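Local atomic coordinates of isomerase/lactonizing enzyme (Agrobacterium tumefaciens, PDB entry 1RVK), a protein that is of unknown function but, as a magnesium-binding member of the enolase superfamily, probably acts on a carboxylate substrate through abstraction of its alpha proton. Residues A[7-12]-A[37-42]; A[47-52]-A[369-374]; A[166-171]-A[199-204]. All blocks are in the same frame, centred on the assembly; numbering follows the deposited sequence.

How the interactions relate
Interactions 1 and 2 are neighbours, with centres 8 Å apart. They share one antiparallel sheet, in which strand 30-42 lies beside strand 47-52. Thr-39 OG1 and His-49 ND1 are 2.8 Å apart, a probable hydrogen bond. Arg-41 NE and Glu-47 OE1, also 2.8 Å apart, form a salt bridge. Interaction 2 ties this N-terminal sheet to residues near the end of the chain. Interaction 3 lies within the loop that interaction 2 closes, in the barrel, and its centre is about 32 Å from that of interaction 2 and 37 Å from that of interaction 1. Of the three, interaction 3 adjoins the magnesium ion: the Lys-169 side chain is about 4 Å from it.

Interaction 1. Residues A[7-12]-A[37-42]; sequences EVRVFR and MLTVRT
Glu-7 and Arg-41 form a salt bridge between neighbouring strands. Arg-41 NH2 is 2.9 Å from Glu-7 OE1, and Arg-41 NH1 is 3.2 Å from Glu-7 OE2. The guanidinium grips end-on, one nitrogen to each oxygen. Its plane is turned 72° from the carboxylate, and both oxygens are met from above the carboxylate plane. Arg-9 also grips end-on, with NH1 and NH2 each 3.0 Å from Glu-7 OE1. OE1 therefore accepts three bonds, which probably favours the ionised carboxylate. It probably also offsets the like charges of Arg-9 NH2 and Arg-41 NH2, 4.2 Å apart. A bend at chi3 (-55°) sets Arg-41 NE, whose partner is Glu-47.

A water joins Arg-9 NH1, Met-37 O and Thr-39 OG1. Thr-39 OG1 also has His-49 as a partner.

In the backbone, Glu-7 with Thr-39 and Arg-9 with Met-37 are antiparallel hydrogen-bonded pairs. Val-8 and Leu-38 form the non-hydrogen-bonded pair between them.

The apolar contacts lie on both faces. Val-8 CG2 meets Leu-38 CD2 at 3.6 Å, on the face turned to helix 98-116. On the charged face, Arg-9 runs side by side with selenomethionine Met-37, its CD 3.9 Å from Met-37 CE. The Phe-11 ring turns its edge to Met-37 CB.

The two strands belong to the antiparallel meander 3-15, 30-42, 47-52 of the N-terminal domain, as in mandelate racemase and muconate lactonizing enzyme.

Interaction 2. Residues A[47-52]-A[369-374]; sequences EGHSFT and EDIDFT
Phe-373 points the edge of its ring at a face of the His-49 imidazole. The pair is T-shaped, with centroids 5.1 Å apart and planes at 64°. The two side chains reach tip to tip, and the closest atoms are Phe-373 CZ and His-49 NE2 at 3.6 Å. Ile-371 reaches in beside them. Its CD1 is 3.8 Å from His-49 CB and 3.9 Å from Phe-51 CE2. Its CG1, anti to the carbonyl carbon (chi1 -52°), lies at the edge of the Phe-51 ring. Its CG2 sits over the centre of the Phe-373 ring. Glu-369 slides past Phe-51 in the opposite direction, and OE1 lies in the ring plane, 3.4 Å from Phe-51 CD2.

Two waters make the polar link. One donates to His-49 O and, at 2.6 Å, to Glu-369 OE1. The other donates to Glu-369 OE1 at 2.8 Å, accepts from Phe-51 N and bonds to Ser-50 OG. Glu-369 thus reaches the strand backbone through water.

Further out, Thr-39 is the partner of His-49 ND1. Asp-372 is the N-cap of helix 373-378, its OD1 bonded to Phe-375 N, and Phe-373 follows it in the first turn.

Strand 47-52 is an outer strand of its sheet. Ser-50 and Thr-52 face helix 98-116, while His-49 and Phe-51 face the chain's C-terminal part. On that side Ile-376 of helix 373-378 touches Phe-51 and Ile-371. Met-37, from the neighbouring strand 30-42, packs on the same two side chains.

Interaction 3. Residues A[166-171]-A[199-204]; sequences KGIKLH and PDIRLM
Ile-168 lies opposite Leu-203 in a parallel pair, and its backbone bonds to the residues before and after that partner. Its N donates to Arg-202 O at 2.9 Å, and its O accepts from Met-204 N at 3.0 Å. Met-204 O then takes Leu-170 N at 2.9 Å, and the ladder goes on with a backbone bond between Leu-170 and Asp-206. At the start of the ladder, Lys-166 O accepts a longer bond from Arg-202 N, 3.2 Å away. It is also satisfied by a water that donates to it and to Asp-200 O. The bonded strands are 17° apart. CA-H...O contacts accompany the ladder, such as Gly-167 CA to Arg-202 O.

Gly-167 and Lys-169 bond to strand 130-137 on the other side, and Leu-203 bonds to Asp-229, just before strand 230-232. Ile-201 O takes a bond from Arg-194.

Arg-202 NH1 forms a salt bridge with Asp-229, and Lys-166 NZ bonds to Asp-356 O. Lys-169 NZ forms salt bridges with Glu-232 and Glu-329 and a hydrogen bond with Tyr-134 OH. A bend at chi3 (78°) sets Lys-169 CE, while Lys-169 CG packs 3.9 Å from CB of the selenomethionine Met-204 and lies near Met-204 O.

On the other face, Ile-168 CB touches Leu-203 CD2 at 3.8 Å. Ile-168 CD1 meets Ile-201 CG2 at 4.1 Å, where both side chains touch Val-161 of helix 150-163.

Helix 183-197 connects the strands in a beta-alpha-beta crossover of the enolase-type TIM barrel. Strand 202-206 ends at Asp-206, which binds magnesium with Glu-232 and Glu-258, and Lys-169 borders that site.

Interaction 1. Residues A[7-12]-A[37-42]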
loop_
_atom_site.group_PDB
_atom_site.type_symbol
_atom_site.label_atom_id
_atom_site.label_comp_id
_atom_site.label_asym_id
_atom_site.label_seq_id
_atom_site.Cartn_x
_atom_site.Cartn_y
_atom_site.Cartn_z
ATOM N N GLU A 7 -7.073 14.906 17.354
ATOM C CA GLU A 7 -6.254 14.294 18.392
ATOM C C GLU A 7 -5.441 13.100 17.913
ATOM O O GLU A 7 -5.850 12.371 17.014
ATOM C CB GLU A 7 -7.150 13.854 19.549
ATOM C CG GLU A 7 -8.219 14.878 19.909
ATOM C CD GLU A 7 -9.229 14.349 20.912
ATOM O OE1 GLU A 7 -9.622 13.167 20.799
ATOM O OE2 GLU A 7 -9.639 15.122 21.805
ATOM N N VAL A 8 -4.284 12.909 18.537
ATOM C CA VAL A 8 -3.406 11.798 18.209
ATOM C C VAL A 8 -3.171 10.977 19.466
ATOM O O VAL A 8 -2.825 11.517 20.516
ATOM C CB VAL A 8 -2.042 12.287 17.676
ATOM C CG1 VAL A 8 -1.108 11.095 17.462
ATOM C CG2 VAL A 8 -2.239 13.043 16.367
ATOM N N ARG A 9 -3.374 9.670 19.352
ATOM C CA ARG A 9 -3.168 8.759 20.468
ATOM C C ARG A 9 -2.133 7.732 20.045
ATOM O O ARG A 9 -2.342 6.982 19.089
ATOM C CB ARG A 9 -4.479 8.057 20.840
ATOM C CG ARG A 9 -5.542 8.990 21.404
ATOM C CD ARG A 9 -6.838 8.249 21.686
ATOM N NE ARG A 9 -7.784 9.075 22.433
ATOM C CZ ARG A 9 -8.353 10.183 21.965
ATOM N NH1 ARG A 9 -8.081 10.609 20.738
ATOM N NH2 ARG A 9 -9.192 10.870 22.729
ATOM N N VAL A 10 -1.005 7.719 20.746
ATOM C CA VAL A 10 0.059 6.775 20.447
ATOM C C VAL A 10 -0.040 5.617 21.429
ATOM O O VAL A 10 -0.200 5.821 22.635
ATOM C CB VAL A 10 1.447 7.441 20.571
ATOM C CG1 VAL A 10 2.539 6.461 20.159
ATOM C CG2 VAL A 10 1.501 8.685 19.695
ATOM N N PHE A 11 0.043 4.400 20.906
ATOM C CA PHE A 11 -0.043 3.211 21.739
ATOM C C PHE A 11 0.943 2.165 21.243
ATOM O O PHE A 11 1.538 2.323 20.174
ATOM C CB PHE A 11 -1.460 2.635 21.697
ATOM C CG PHE A 11 -1.903 2.217 20.323
ATOM C CD1 PHE A 11 -2.350 3.161 19.403
ATOM C CD2 PHE A 11 -1.856 0.877 19.944
ATOM C CE1 PHE A 11 -2.746 2.776 18.120
ATOM C CE2 PHE A 11 -2.248 0.481 18.666
ATOM C CZ PHE A 11 -2.694 1.433 17.751
ATOM N N ARG A 12 1.110 1.096 22.017
ATOM C CA ARG A 12 2.033 0.026 21.653
ATOM C C ARG A 12 1.297 -1.197 21.108
ATOM O O ARG A 12 0.361 -1.695 21.730
ATOM C CB ARG A 12 2.854 -0.409 22.873
ATOM C CG ARG A 12 3.365 0.728 23.744
ATOM C CD ARG A 12 3.758 0.211 25.130
ATOM N NE ARG A 12 3.861 1.287 26.116
ATOM C CZ ARG A 12 4.803 2.226 26.106
ATOM N NH1 ARG A 12 5.733 2.226 25.160
ATOM N NH2 ARG A 12 4.813 3.170 27.038
HETATM N N MSE A 37 -2.815 6.771 16.271
HETATM C CA MSE A 37 -4.162 6.830 15.729
HETATM C C MSE A 37 -4.587 8.289 15.734
HETATM O O MSE A 37 -4.521 8.960 16.769
HETATM C CB MSE A 37 -5.150 6.003 16.563
HETATM C CG MSE A 37 -6.595 6.095 16.047
HETATM SE SE MSE A 37 -7.916 5.011 17.001
HETATM C CE MSE A 37 -7.945 5.999 18.669
ATOM N N LEU A 38 -4.989 8.777 14.565
ATOM C CA LEU A 38 -5.446 10.150 14.418
ATOM C C LEU A 38 -6.971 10.142 14.480
ATOM O O LEU A 38 -7.618 9.338 13.805
ATOM C CB LEU A 38 -4.986 10.716 13.072
ATOM C CG LEU A 38 -5.307 12.172 12.694
ATOM C CD1 LEU A 38 -6.794 12.357 12.494
ATOM C CD2 LEU A 38 -4.785 13.110 13.764
ATOM N N THR A 39 -7.539 11.023 15.299
ATOM C CA THR A 39 -8.991 11.125 15.425
ATOM C C THR A 39 -9.459 12.550 15.136
ATOM O O THR A 39 -8.893 13.515 15.649
ATOM C CB THR A 39 -9.481 10.742 16.848
ATOM O OG1 THR A 39 -9.265 9.342 17.082
ATOM C CG2 THR A 39 -10.965 11.048 17.000
ATOM N N VAL A 40 -10.482 12.672 14.297
ATOM C CA VAL A 40 -11.064 13.967 13.965
ATOM C C VAL A 40 -12.487 13.945 14.525
ATOM O O VAL A 40 -13.252 13.021 14.245
ATOM C CB VAL A 40 -11.118 14.191 12.438
ATOM C CG1 VAL A 40 -11.750 15.547 12.129
ATOM C CG2 VAL A 40 -9.711 14.116 11.854
ATOM N N ARG A 41 -12.838 14.953 15.321
ATOM C CA ARG A 41 -14.166 15.012 15.925
ATOM C C ARG A 41 -14.918 16.285 15.557
ATOM O O ARG A 41 -14.320 17.352 15.408
ATOM C CB ARG A 41 -14.055 14.913 17.454
ATOM C CG ARG A 41 -15.396 14.912 18.181
ATOM C CD ARG A 41 -15.226 14.893 19.702
ATOM N NE ARG A 41 -14.402 13.772 20.146
ATOM C CZ ARG A 41 -13.130 13.876 20.518
ATOM N NH1 ARG A 41 -12.525 15.056 20.508
ATOM N NH2 ARG A 41 -12.458 12.797 20.891
ATOM N N THR A 42 -16.236 16.166 15.415
ATOM C CA THR A 42 -17.080 17.306 15.072
ATOM C C THR A 42 -17.930 17.756 16.266
ATOM O O THR A 42 -17.945 17.103 17.311
ATOM C CB THR A 42 -18.009 16.966 13.891
ATOM O OG1 THR A 42 -18.725 15.759 14.175
ATOM C CG2 THR A 42 -17.198 16.773 12.615
HETATM O O HOH W 1 -6.859 9.276 18.348
#

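Interaction 2. Residues A[47-52]-A[369-374]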
loop_
_atom_site.group_PDB
_atom_site.type_symbol
_atom_site.label_atom_id
_atom_site.label_comp_id
_atom_site.label_asym_id
_atom_site.label_seq_id
_atom_site.Cartn_x
_atom_site.Cartn_y
_atom_site.Cartn_z
ATOM N N GLU A 47 -16.965 10.952 15.227
ATOM C CA GLU A 47 -15.517 10.836 15.073
ATOM C C GLU A 47 -15.112 10.005 13.866
ATOM O O GLU A 47 -15.876 9.160 13.392
ATOM C CB GLU A 47 -14.897 10.209 16.329
ATOM C CG GLU A 47 -15.019 11.063 17.581
ATOM C CD GLU A 47 -14.525 10.356 18.833
ATOM O OE1 GLU A 47 -14.482 11.002 19.899
ATOM O OE2 GLU A 47 -14.184 9.158 18.757
ATOM N N GLY A 48 -13.898 10.272 13.387
ATOM C CA GLY A 48 -13.319 9.557 12.265
ATOM C C GLY A 48 -11.896 9.229 12.688
ATOM O O GLY A 48 -11.236 10.062 13.313
ATOM N N HIS A 49 -11.413 8.036 12.348
ATOM C CA HIS A 49 -10.073 7.616 12.757
ATOM C C HIS A 49 -9.227 7.044 11.626
ATOM O O HIS A 49 -9.754 6.553 10.628
ATOM C CB HIS A 49 -10.177 6.534 13.836
ATOM C CG HIS A 49 -11.260 6.773 14.837
ATOM N ND1 HIS A 49 -11.109 7.624 15.910
ATOM C CD2 HIS A 49 -12.521 6.286 14.917
ATOM C CE1 HIS A 49 -12.231 7.652 16.608
ATOM N NE2 HIS A 49 -13.103 6.849 16.027
ATOM N N SER A 50 -7.911 7.089 11.809
ATOM C CA SER A 50 -6.980 6.532 10.836
ATOM C C SER A 50 -5.635 6.286 11.519
ATOM O O SER A 50 -5.228 7.046 12.396
ATOM C CB SER A 50 -6.818 7.475 9.641
ATOM O OG SER A 50 -6.333 6.756 8.518
ATOM N N PHE A 51 -4.952 5.221 11.110
ATOM C CA PHE A 51 -3.675 4.837 11.705
ATOM C C PHE A 51 -2.449 5.168 10.864
ATOM O O PHE A 51 -2.510 5.168 9.635
ATOM C CB PHE A 51 -3.687 3.333 11.985
ATOM C CG PHE A 51 -4.743 2.913 12.962
ATOM C CD1 PHE A 51 -4.512 2.993 14.329
ATOM C CD2 PHE A 51 -5.990 2.478 12.515
ATOM C CE1 PHE A 51 -5.507 2.647 15.243
ATOM C CE2 PHE A 51 -6.991 2.130 13.421
ATOM C CZ PHE A 51 -6.748 2.216 14.788
ATOM N N THR A 52 -1.336 5.443 11.540
ATOM C CA THR A 52 -0.074 5.741 10.865
ATOM C C THR A 52 1.066 5.726 11.876
ATOM O O THR A 52 0.842 5.539 13.072
ATOM C CB THR A 52 -0.103 7.121 10.166
ATOM O OG1 THR A 52 1.012 7.221 9.271
ATOM C CG2 THR A 52 -0.030 8.248 11.187
ATOM N N GLU A 369 -12.738 -0.138 9.882
ATOM C CA GLU A 369 -11.742 -0.727 10.760
ATOM C C GLU A 369 -12.411 -0.941 12.121
ATOM O O GLU A 369 -12.906 0.001 12.742
ATOM C CB GLU A 369 -10.508 0.182 10.854
ATOM C CG GLU A 369 -9.855 0.416 9.482
ATOM C CD GLU A 369 -8.516 1.136 9.541
ATOM O OE1 GLU A 369 -8.431 2.209 10.168
ATOM O OE2 GLU A 369 -7.540 0.634 8.941
ATOM N N ASP A 370 -12.452 -2.199 12.549
ATOM C CA ASP A 370 -13.078 -2.597 13.814
ATOM C C ASP A 370 -12.089 -2.315 14.943
ATOM O O ASP A 370 -11.425 -3.219 15.452
ATOM C CB ASP A 370 -13.416 -4.091 13.752
ATOM C CG ASP A 370 -14.460 -4.507 14.772
ATOM O OD1 ASP A 370 -14.807 -5.707 14.799
ATOM O OD2 ASP A 370 -14.935 -3.642 15.539
ATOM N N ILE A 371 -12.009 -1.046 15.332
ATOM C CA ILE A 371 -11.066 -0.597 16.346
ATOM C C ILE A 371 -11.331 -1.026 17.785
ATOM O O ILE A 371 -12.431 -0.855 18.310
ATOM C CB ILE A 371 -10.946 0.940 16.300
ATOM C CG1 ILE A 371 -10.638 1.377 14.864
ATOM C CG2 ILE A 371 -9.848 1.410 17.244
ATOM C CD1 ILE A 371 -10.662 2.871 14.648
ATOM N N ASP A 372 -10.304 -1.587 18.417
ATOM C CA ASP A 372 -10.402 -2.016 19.808
ATOM C C ASP A 372 -9.902 -0.834 20.633
ATOM O O ASP A 372 -8.730 -0.780 21.006
ATOM C CB ASP A 372 -9.513 -3.238 20.061
ATOM C CG ASP A 372 -9.782 -3.893 21.413
ATOM O OD1 ASP A 372 -10.226 -3.191 22.346
ATOM O OD2 ASP A 372 -9.534 -5.111 21.545
ATOM N N PHE A 373 -10.790 0.118 20.902
ATOM C CA PHE A 373 -10.419 1.307 21.665
ATOM C C PHE A 373 -9.930 0.986 23.073
ATOM O O PHE A 373 -9.078 1.693 23.618
ATOM C CB PHE A 373 -11.595 2.283 21.732
ATOM C CG PHE A 373 -12.005 2.825 20.393
ATOM C CD1 PHE A 373 -13.001 2.199 19.649
ATOM C CD2 PHE A 373 -11.372 3.943 19.860
ATOM C CE1 PHE A 373 -13.362 2.679 18.392
ATOM C CE2 PHE A 373 -11.724 4.431 18.602
ATOM C CZ PHE A 373 -12.721 3.796 17.867
ATOM N N THR A 374 -10.464 -0.080 23.658
ATOM C CA THR A 374 -10.061 -0.482 25.001
ATOM C C THR A 374 -8.599 -0.915 25.012
ATOM O O THR A 374 -7.850 -0.560 25.920
ATOM C CB THR A 374 -10.936 -1.638 25.521
ATOM O OG1 THR A 374 -12.298 -1.201 25.598
ATOM C CG2 THR A 374 -10.470 -2.080 26.898
HETATM O O HOH W 2 -10.386 3.754 10.882
HETATM O O HOH W 3 -6.422 3.721 8.972
#

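Interaction 3. Residues A[166-171]-A[199-204]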
loop_
_atom_site.group_PDB
_atom_site.type_symbol
_atom_site.label_atom_id
_atom_site.label_comp_id
_atom_site.label_asym_id
_atom_site.label_seq_id
_atom_site.Cartn_x
_atom_site.Cartn_y
_atom_site.Cartn_z
ATOM N N LYS A 166 -4.927 -16.303 -6.190
ATOM C CA LYS A 166 -4.877 -16.567 -7.626
ATOM C C LYS A 166 -3.697 -15.836 -8.269
ATOM O O LYS A 166 -3.383 -16.040 -9.444
ATOM C CB LYS A 166 -6.182 -16.130 -8.295
ATOM C CG LYS A 166 -7.373 -17.047 -8.013
ATOM C CD LYS A 166 -8.624 -16.531 -8.717
ATOM C CE LYS A 166 -9.708 -17.597 -8.826
ATOM N NZ LYS A 166 -10.149 -18.135 -7.516
ATOM N N GLY A 167 -3.050 -14.985 -7.482
ATOM C CA GLY A 167 -1.900 -14.236 -7.957
ATOM C C GLY A 167 -0.878 -14.159 -6.840
ATOM O O GLY A 167 -1.244 -14.200 -5.670
ATOM N N ILE A 168 0.398 -14.052 -7.194
ATOM C CA ILE A 168 1.471 -13.979 -6.206
ATOM C C ILE A 168 2.547 -13.014 -6.676
ATOM O O ILE A 168 2.981 -13.091 -7.825
ATOM C CB ILE A 168 2.139 -15.362 -6.013
ATOM C CG1 ILE A 168 1.112 -16.363 -5.488
ATOM C CG2 ILE A 168 3.318 -15.249 -5.040
ATOM C CD1 ILE A 168 1.612 -17.797 -5.479
ATOM N N LYS A 169 2.976 -12.109 -5.799
ATOM C CA LYS A 169 4.032 -11.172 -6.167
ATOM C C LYS A 169 5.244 -11.365 -5.271
ATOM O O LYS A 169 5.128 -11.399 -4.046
ATOM C CB LYS A 169 3.568 -9.716 -6.060
ATOM C CG LYS A 169 4.607 -8.735 -6.620
ATOM C CD LYS A 169 4.093 -7.302 -6.700
ATOM C CE LYS A 169 4.107 -6.610 -5.342
ATOM N NZ LYS A 169 3.499 -5.246 -5.423
ATOM N N LEU A 170 6.413 -11.496 -5.881
ATOM C CA LEU A 170 7.627 -11.662 -5.100
ATOM C C LEU A 170 8.348 -10.340 -4.925
ATOM O O LEU A 170 8.415 -9.541 -5.857
ATOM C CB LEU A 170 8.612 -12.610 -5.789
ATOM C CG LEU A 170 8.292 -14.052 -6.174
ATOM C CD1 LEU A 170 9.586 -14.703 -6.645
ATOM C CD2 LEU A 170 7.729 -14.816 -4.989
ATOM N N HIS A 171 8.853 -10.103 -3.719
ATOM C CA HIS A 171 9.697 -8.942 -3.452
ATOM C C HIS A 171 10.976 -9.738 -3.216
ATOM O O HIS A 171 11.011 -10.585 -2.323
ATOM C CB HIS A 171 9.314 -8.200 -2.161
ATOM C CG HIS A 171 8.135 -7.288 -2.305
ATOM N ND1 HIS A 171 6.834 -7.722 -2.167
ATOM C CD2 HIS A 171 8.061 -5.959 -2.570
ATOM C CE1 HIS A 171 6.009 -6.702 -2.337
ATOM N NE2 HIS A 171 6.728 -5.621 -2.583
ATOM N N PRO A 199 1.613 -22.711 -14.863
ATOM C CA PRO A 199 1.338 -21.569 -15.740
ATOM C C PRO A 199 0.013 -20.828 -15.537
ATOM O O PRO A 199 -0.196 -19.772 -16.136
ATOM C CB PRO A 199 1.419 -22.195 -17.124
ATOM C CG PRO A 199 0.772 -23.518 -16.891
ATOM C CD PRO A 199 1.412 -23.979 -15.590
ATOM N N ASP A 200 -0.868 -21.361 -14.699
ATOM C CA ASP A 200 -2.173 -20.738 -14.479
ATOM C C ASP A 200 -2.271 -19.722 -13.341
ATOM O O ASP A 200 -3.262 -19.002 -13.232
ATOM C CB ASP A 200 -3.229 -21.828 -14.298
ATOM C CG ASP A 200 -3.427 -22.652 -15.556
ATOM O OD1 ASP A 200 -4.084 -23.712 -15.481
ATOM O OD2 ASP A 200 -2.930 -22.233 -16.623
ATOM N N ILE A 201 -1.257 -19.664 -12.490
ATOM C CA ILE A 201 -1.250 -18.705 -11.393
ATOM C C ILE A 201 -0.537 -17.455 -11.911
ATOM O O ILE A 201 0.508 -17.559 -12.544
ATOM C CB ILE A 201 -0.497 -19.272 -10.165
ATOM C CG1 ILE A 201 -1.236 -20.503 -9.632
ATOM C CG2 ILE A 201 -0.370 -18.212 -9.080
ATOM C CD1 ILE A 201 -2.656 -20.223 -9.151
ATOM N N ARG A 202 -1.108 -16.279 -11.665
ATOM C CA ARG A 202 -0.490 -15.041 -12.128
ATOM C C ARG A 202 0.677 -14.667 -11.217
ATOM O O ARG A 202 0.559 -14.704 -9.990
ATOM C CB ARG A 202 -1.534 -13.919 -12.193
ATOM C CG ARG A 202 -2.505 -14.084 -13.365
ATOM C CD ARG A 202 -3.654 -13.083 -13.317
ATOM N NE ARG A 202 -4.559 -13.240 -14.455
ATOM C CZ ARG A 202 -4.323 -12.754 -15.671
ATOM N NH1 ARG A 202 -3.210 -12.074 -15.912
ATOM N NH2 ARG A 202 -5.202 -12.947 -16.646
ATOM N N LEU A 203 1.806 -14.315 -11.827
ATOM C CA LEU A 203 3.014 -13.982 -11.077
ATOM C C LEU A 203 3.592 -12.620 -11.409
ATOM O O LEU A 203 3.585 -12.190 -12.563
ATOM C CB LEU A 203 4.091 -15.041 -11.326
ATOM C CG LEU A 203 3.745 -16.472 -10.914
ATOM C CD1 LEU A 203 4.900 -17.413 -11.262
ATOM C CD2 LEU A 203 3.469 -16.502 -9.426
HETATM N N MSE A 204 4.113 -11.952 -10.384
HETATM C CA MSE A 204 4.716 -10.646 -10.562
HETATM C C MSE A 204 5.946 -10.495 -9.687
HETATM O O MSE A 204 6.130 -11.240 -8.720
HETATM C CB MSE A 204 3.687 -9.559 -10.273
HETATM C CG MSE A 204 2.533 -9.624 -11.263
HETATM SE SE MSE A 204 1.032 -10.578 -10.546
HETATM C CE MSE A 204 0.601 -9.021 -9.557
HETATM O O HOH W 4 -4.850 -17.352 -11.427
#